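Local structure of acetylxylan esterase / glucomannan deacetylase (Cellvibrio japonicus, 2W9X) at residues Trp235-Asn247 with Leu280-Ser294. The protein removes acetyl groups from plant cell wall polysaccharides, deacetylating glucomannan in strong preference to xylan. Numbering follows the deposited sequence.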
loop_
_atom_site.group_PDB
_atom_site.type_symbol
_atom_site.label_atom_id
_atom_site.label_comp_id
_atom_site.label_asym_id
_atom_site.label_seq_id
_atom_site.Cartn_x
_atom_site.Cartn_y
_atom_site.Cartn_z
ATOM N N TRP B 235 4.760 22.539 -9.693
ATOM C CA TRP B 235 5.012 21.527 -8.664
ATOM C C TRP B 235 3.789 20.631 -8.489
ATOM O O TRP B 235 2.817 21.003 -7.837
ATOM C CB TRP B 235 5.429 22.150 -7.319
ATOM C CG TRP B 235 5.765 21.087 -6.303
ATOM C CD1 TRP B 235 5.064 20.767 -5.168
ATOM C CD2 TRP B 235 6.855 20.163 -6.374
ATOM N NE1 TRP B 235 5.677 19.718 -4.511
ATOM C CE2 TRP B 235 6.776 19.328 -5.231
ATOM C CE3 TRP B 235 7.904 19.970 -7.281
ATOM C CZ2 TRP B 235 7.701 18.310 -4.986
ATOM C CZ3 TRP B 235 8.826 18.956 -7.028
ATOM C CH2 TRP B 235 8.715 18.142 -5.895
ATOM N N LYS B 236 3.841 19.453 -9.099
ATOM C CA LYS B 236 2.755 18.485 -8.996
ATOM C C LYS B 236 3.375 17.109 -8.833
ATOM O O LYS B 236 3.410 16.338 -9.795
ATOM C CB LYS B 236 1.857 18.511 -10.243
ATOM C CG LYS B 236 1.133 19.816 -10.501
ATOM C CD LYS B 236 -0.114 19.988 -9.637
ATOM C CE LYS B 236 -0.351 21.466 -9.373
ATOM N NZ LYS B 236 -1.736 21.741 -8.936
ATOM N N PRO B 237 3.876 16.799 -7.620
ATOM C CA PRO B 237 4.578 15.540 -7.387
ATOM C C PRO B 237 3.720 14.318 -7.685
ATOM O O PRO B 237 2.561 14.246 -7.259
ATOM C CB PRO B 237 4.952 15.613 -5.892
ATOM C CG PRO B 237 4.011 16.575 -5.314
ATOM C CD PRO B 237 3.802 17.603 -6.389
ATOM N N GLN B 238 4.292 13.364 -8.422
ATOM C CA GLN B 238 3.630 12.093 -8.668
ATOM C C GLN B 238 3.593 11.258 -7.398
ATOM O O GLN B 238 2.705 10.420 -7.232
ATOM C CB GLN B 238 4.325 11.297 -9.777
ATOM C CG GLN B 238 4.267 11.940 -11.156
ATOM C CD GLN B 238 5.550 12.655 -11.520
ATOM O OE1 GLN B 238 6.320 13.074 -10.651
ATOM N NE2 GLN B 238 5.800 12.780 -12.813
ATOM N N VAL B 239 4.576 11.475 -6.521
ATOM C CA VAL B 239 4.694 10.742 -5.251
ATOM C C VAL B 239 4.806 11.698 -4.073
ATOM O O VAL B 239 5.584 12.669 -4.103
ATOM C CB VAL B 239 5.890 9.742 -5.230
ATOM C CG1 VAL B 239 5.904 8.931 -3.919
ATOM C CG2 VAL B 239 5.826 8.815 -6.419
ATOM N N ILE B 240 3.993 11.430 -3.048
ATOM C CA ILE B 240 4.041 12.180 -1.794
ATOM C C ILE B 240 4.215 11.226 -0.600
ATOM O O ILE B 240 3.372 10.348 -0.371
ATOM C CB ILE B 240 2.790 13.074 -1.596
ATOM C CG1 ILE B 240 2.611 14.022 -2.792
ATOM C CG2 ILE B 240 2.901 13.832 -0.278
ATOM C CD1 ILE B 240 1.323 14.914 -2.761
ATOM N N VAL B 241 5.308 11.404 0.137
ATOM C CA VAL B 241 5.643 10.541 1.262
ATOM C C VAL B 241 5.452 11.346 2.539
ATOM O O VAL B 241 6.124 12.365 2.757
ATOM C CB VAL B 241 7.098 9.999 1.164
ATOM C CG1 VAL B 241 7.433 9.063 2.357
ATOM C CG2 VAL B 241 7.297 9.276 -0.163
ATOM N N ILE B 242 4.526 10.892 3.368
ATOM C CA ILE B 242 4.202 11.594 4.604
ATOM C C ILE B 242 4.619 10.713 5.776
ATOM O O ILE B 242 4.190 9.573 5.887
ATOM C CB ILE B 242 2.692 11.959 4.708
ATOM C CG1 ILE B 242 2.213 12.625 3.409
ATOM C CG2 ILE B 242 2.459 12.862 5.963
ATOM C CD1 ILE B 242 0.674 12.853 3.302
ATOM N N GLY B 243 5.460 11.246 6.646
ATOM C CA GLY B 243 5.878 10.518 7.856
ATOM C C GLY B 243 5.546 11.396 9.051
ATOM O O GLY B 243 6.346 12.251 9.413
ATOM N N LEU B 244 4.371 11.189 9.655
ATOM C CA LEU B 244 3.918 12.000 10.790
ATOM C C LEU B 244 3.110 11.128 11.752
ATOM O O LEU B 244 2.341 10.260 11.316
ATOM C CB LEU B 244 3.055 13.195 10.290
ATOM C CG LEU B 244 3.737 14.369 9.553
ATOM C CD1 LEU B 244 2.706 15.352 8.904
ATOM C CD2 LEU B 244 4.663 15.131 10.517
ATOM N N GLY B 245 3.254 11.369 13.049
ATOM C CA GLY B 245 2.569 10.565 14.056
ATOM C C GLY B 245 3.451 10.173 15.238
ATOM O O GLY B 245 2.939 9.874 16.318
ATOM N N THR B 246 4.772 10.144 15.038
ATOM C CA THR B 246 5.694 9.897 16.158
ATOM C C THR B 246 5.482 10.968 17.241
ATOM O O THR B 246 5.367 10.657 18.423
ATOM C CB THR B 246 7.172 9.812 15.707
ATOM O OG1 THR B 246 7.374 8.571 15.011
ATOM C CG2 THR B 246 8.129 9.850 16.934
ATOM N N ASN B 247 5.387 12.224 16.827
ATOM C CA ASN B 247 5.188 13.283 17.799
ATOM C C ASN B 247 3.777 13.313 18.379
ATOM O O ASN B 247 3.605 13.669 19.548
ATOM C CB ASN B 247 5.593 14.627 17.227
ATOM C CG ASN B 247 7.078 14.695 16.971
ATOM O OD1 ASN B 247 7.512 15.026 15.873
ATOM N ND2 ASN B 247 7.865 14.337 17.978
ATOM N N LEU B 280 -4.707 17.370 -0.316
ATOM C CA LEU B 280 -3.569 17.224 -1.233
ATOM C C LEU B 280 -3.994 16.598 -2.558
ATOM O O LEU B 280 -3.552 17.030 -3.618
ATOM C CB LEU B 280 -2.469 16.358 -0.601
ATOM C CG LEU B 280 -1.663 16.935 0.558
ATOM C CD1 LEU B 280 -0.705 15.881 1.140
ATOM C CD2 LEU B 280 -0.884 18.148 0.098
ATOM N N HIS B 281 -4.829 15.558 -2.481
ATOM C CA HIS B 281 -5.332 14.869 -3.662
ATOM C C HIS B 281 -6.216 15.792 -4.504
ATOM O O HIS B 281 -6.159 15.750 -5.734
ATOM C CB HIS B 281 -6.094 13.603 -3.255
ATOM C CG HIS B 281 -6.854 12.960 -4.375
ATOM N ND1 HIS B 281 -6.243 12.213 -5.362
ATOM C CD2 HIS B 281 -8.180 12.938 -4.655
ATOM C CE1 HIS B 281 -7.159 11.762 -6.200
ATOM N NE2 HIS B 281 -8.343 12.190 -5.797
ATOM N N SER B 282 -7.013 16.636 -3.847
ATOM C CA SER B 282 -7.944 17.512 -4.572
ATOM C C SER B 282 -7.229 18.571 -5.407
ATOM O O SER B 282 -7.778 19.053 -6.396
ATOM C CB SER B 282 -8.964 18.162 -3.634
ATOM O OG SER B 282 -8.357 19.140 -2.813
ATOM N N ASN B 283 -6.009 18.929 -5.010
ATOM C CA ASN B 283 -5.191 19.900 -5.770
ATOM C C ASN B 283 -4.181 19.254 -6.725
ATOM O O ASN B 283 -3.593 19.927 -7.581
ATOM C CB ASN B 283 -4.447 20.842 -4.814
ATOM C CG ASN B 283 -5.386 21.573 -3.861
ATOM O OD1 ASN B 283 -6.366 22.171 -4.277
ATOM N ND2 ASN B 283 -5.074 21.521 -2.569
ATOM N N ASN B 284 -3.984 17.949 -6.568
ATOM C CA ASN B 284 -3.028 17.206 -7.359
ATOM C C ASN B 284 -3.569 15.791 -7.556
ATOM O O ASN B 284 -3.220 14.873 -6.818
ATOM C CB ASN B 284 -1.668 17.210 -6.636
ATOM C CG ASN B 284 -0.568 16.492 -7.402
ATOM O OD1 ASN B 284 -0.755 16.042 -8.527
ATOM N ND2 ASN B 284 0.603 16.379 -6.771
ATOM N N ALA B 285 -4.432 15.635 -8.556
ATOM C CA ALA B 285 -5.117 14.361 -8.829
ATOM C C ALA B 285 -4.184 13.180 -9.122
ATOM O O ALA B 285 -4.526 12.037 -8.829
ATOM C CB ALA B 285 -6.130 14.537 -9.960
ATOM N N ARG B 286 -3.011 13.470 -9.681
ATOM C CA ARG B 286 -2.017 12.443 -10.038
ATOM C C ARG B 286 -1.225 11.815 -8.862
ATOM O O ARG B 286 -0.769 10.665 -8.960
ATOM C CB ARG B 286 -1.077 12.965 -11.158
ATOM C CG ARG B 286 0.148 13.843 -10.756
ATOM C CD ARG B 286 0.730 14.522 -12.026
ATOM N NE ARG B 286 2.028 15.184 -11.828
ATOM C CZ ARG B 286 2.913 15.436 -12.800
ATOM N NH1 ARG B 286 2.671 15.064 -14.054
ATOM N NH2 ARG B 286 4.060 16.049 -12.518
ATOM N N ALA B 287 -1.090 12.558 -7.761
ATOM C CA ALA B 287 -0.267 12.156 -6.615
ATOM C C ALA B 287 -0.661 10.809 -6.028
ATOM O O ALA B 287 -1.834 10.534 -5.788
ATOM C CB ALA B 287 -0.310 13.219 -5.537
ATOM N N GLN B 288 0.345 9.967 -5.818
ATOM C CA GLN B 288 0.173 8.714 -5.105
ATOM C C GLN B 288 0.907 8.821 -3.765
ATOM O O GLN B 288 2.029 9.340 -3.696
ATOM C CB GLN B 288 0.643 7.538 -5.975
ATOM C CG GLN B 288 -0.079 7.513 -7.326
ATOM C CD GLN B 288 0.132 6.237 -8.119
ATOM O OE1 GLN B 288 -0.090 5.128 -7.617
ATOM N NE2 GLN B 288 0.544 6.388 -9.377
ATOM N N PHE B 289 0.245 8.361 -2.702
ATOM C CA PHE B 289 0.642 8.674 -1.333
ATOM C C PHE B 289 1.248 7.461 -0.629
ATOM O O PHE B 289 0.773 6.334 -0.780
ATOM C CB PHE B 289 -0.564 9.190 -0.525
ATOM C CG PHE B 289 -1.142 10.492 -1.041
ATOM C CD1 PHE B 289 -0.641 11.708 -0.612
ATOM C CD2 PHE B 289 -2.195 10.491 -1.965
ATOM C CE1 PHE B 289 -1.184 12.912 -1.096
ATOM C CE2 PHE B 289 -2.745 11.678 -2.436
ATOM C CZ PHE B 289 -2.233 12.889 -2.008
ATOM N N ILE B 290 2.306 7.708 0.135
ATOM C CA ILE B 290 2.916 6.674 0.973
ATOM C C ILE B 290 2.982 7.191 2.400
ATOM O O ILE B 290 3.645 8.180 2.675
ATOM C CB ILE B 290 4.311 6.260 0.474
ATOM C CG1 ILE B 290 4.223 5.672 -0.947
ATOM C CG2 ILE B 290 4.956 5.232 1.437
ATOM C CD1 ILE B 290 5.567 5.362 -1.580
ATOM N N LEU B 291 2.299 6.502 3.308
ATOM C CA LEU B 291 2.274 6.917 4.702
ATOM C C LEU B 291 3.258 6.050 5.464
ATOM O O LEU B 291 3.077 4.837 5.560
ATOM C CB LEU B 291 0.848 6.815 5.270
ATOM C CG LEU B 291 -0.252 7.457 4.407
ATOM C CD1 LEU B 291 -1.541 7.630 5.236
ATOM C CD2 LEU B 291 0.166 8.824 3.786
ATOM N N MET B 292 4.320 6.681 5.947
ATOM C CA MET B 292 5.513 5.979 6.419
ATOM C C MET B 292 5.748 6.226 7.912
ATOM O O MET B 292 5.829 7.374 8.334
ATOM C CB MET B 292 6.704 6.474 5.585
ATOM C CG MET B 292 8.052 5.894 5.955
ATOM S SD MET B 292 9.197 6.360 4.653
ATOM C CE MET B 292 10.697 5.668 5.336
ATOM N N ASN B 293 5.815 5.157 8.715
ATOM C CA ASN B 293 6.009 5.285 10.160
ATOM C C ASN B 293 6.858 4.157 10.752
ATOM O O ASN B 293 7.136 3.155 10.098
ATOM C CB ASN B 293 4.680 5.410 10.952
ATOM C CG ASN B 293 3.859 6.630 10.551
ATOM O OD1 ASN B 293 3.897 7.691 11.220
ATOM N ND2 ASN B 293 3.091 6.485 9.474
ATOM N N SER B 294 7.271 4.355 11.999
ATOM C CA SER B 294 8.118 3.402 12.725
ATOM C C SER B 294 7.268 2.290 13.321
ATOM O O SER B 294 6.010 2.390 13.371
ATOM C CB SER B 294 8.815 4.115 13.882
ATOM O OG SER B 294 7.845 4.378 14.893
HETATM O O HOH W 1 8.497 6.534 16.427
HETATM O O HOH W 2 6.745 7.258 12.807
#
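Ile240 and Ile242 each donate and accept across to strand 288-294, and Gln238, just before strand 239-243, accepts from Gln288 N. Ile240 N donates to Gln288 O; Ile290 N to Ile240 O, Ile242 N to Ile290 O and Met292 N to Ile242 O continue the parallel ladder, all five bonds within 2.8-2.9 Å. The strand axes run 25° apart.

At the start of the ladder the bonds pass to side chains. Arg286 takes Lys236 O side-on, NE at 2.7 Å and NH2 at 2.8 Å; the oxygen lies almost exactly in the guanidinium plane, which fixes that group's rotation. The Gln238 amide, itself bonded to Gln144 and Lys142, stacks over one guanidinium face with the planes only 10° apart. Asn284 ND2, carried inward by a CG anti to the backbone N (chi1 -178°), gives a bent bond of 2.9 Å to Pro237 O. Lys236 NZ donates to Asn283 O at 2.9 Å.

Helix 262-283 is the connection of a right-handed beta-alpha-beta crossover between these two parallel strands, neighbours in the five-stranded parallel sheet of the SGNH-hydrolase (GDSL) domain, 239-243 also pairing with 144-149.

Apolar packing divides between the sheet faces. Beneath the helix, Ile240 and Phe289 lie side by side; CD1 of Ile240 comes in obliquely to the Phe289 ring, 3.6 Å from CE1 and equally close to Ala287 CB. Ile242 CD1 meets Leu280 CD1 tip to tip at 4.0 Å and also touches Leu291 CD2. On the face bearing Val239, Val241 and Ile290, Val241 CG1 approaches Met292 SD.

Beyond the ladder, two waters link the segments: both bond Thr246 OG1, one continuing to Ser294 OG, which is also hydrogen-bonded to Gln296 N, and the other accepting from Ser294 N. Thr246 precedes Asn247, a probable transition-state stabiliser by analogy with relatives.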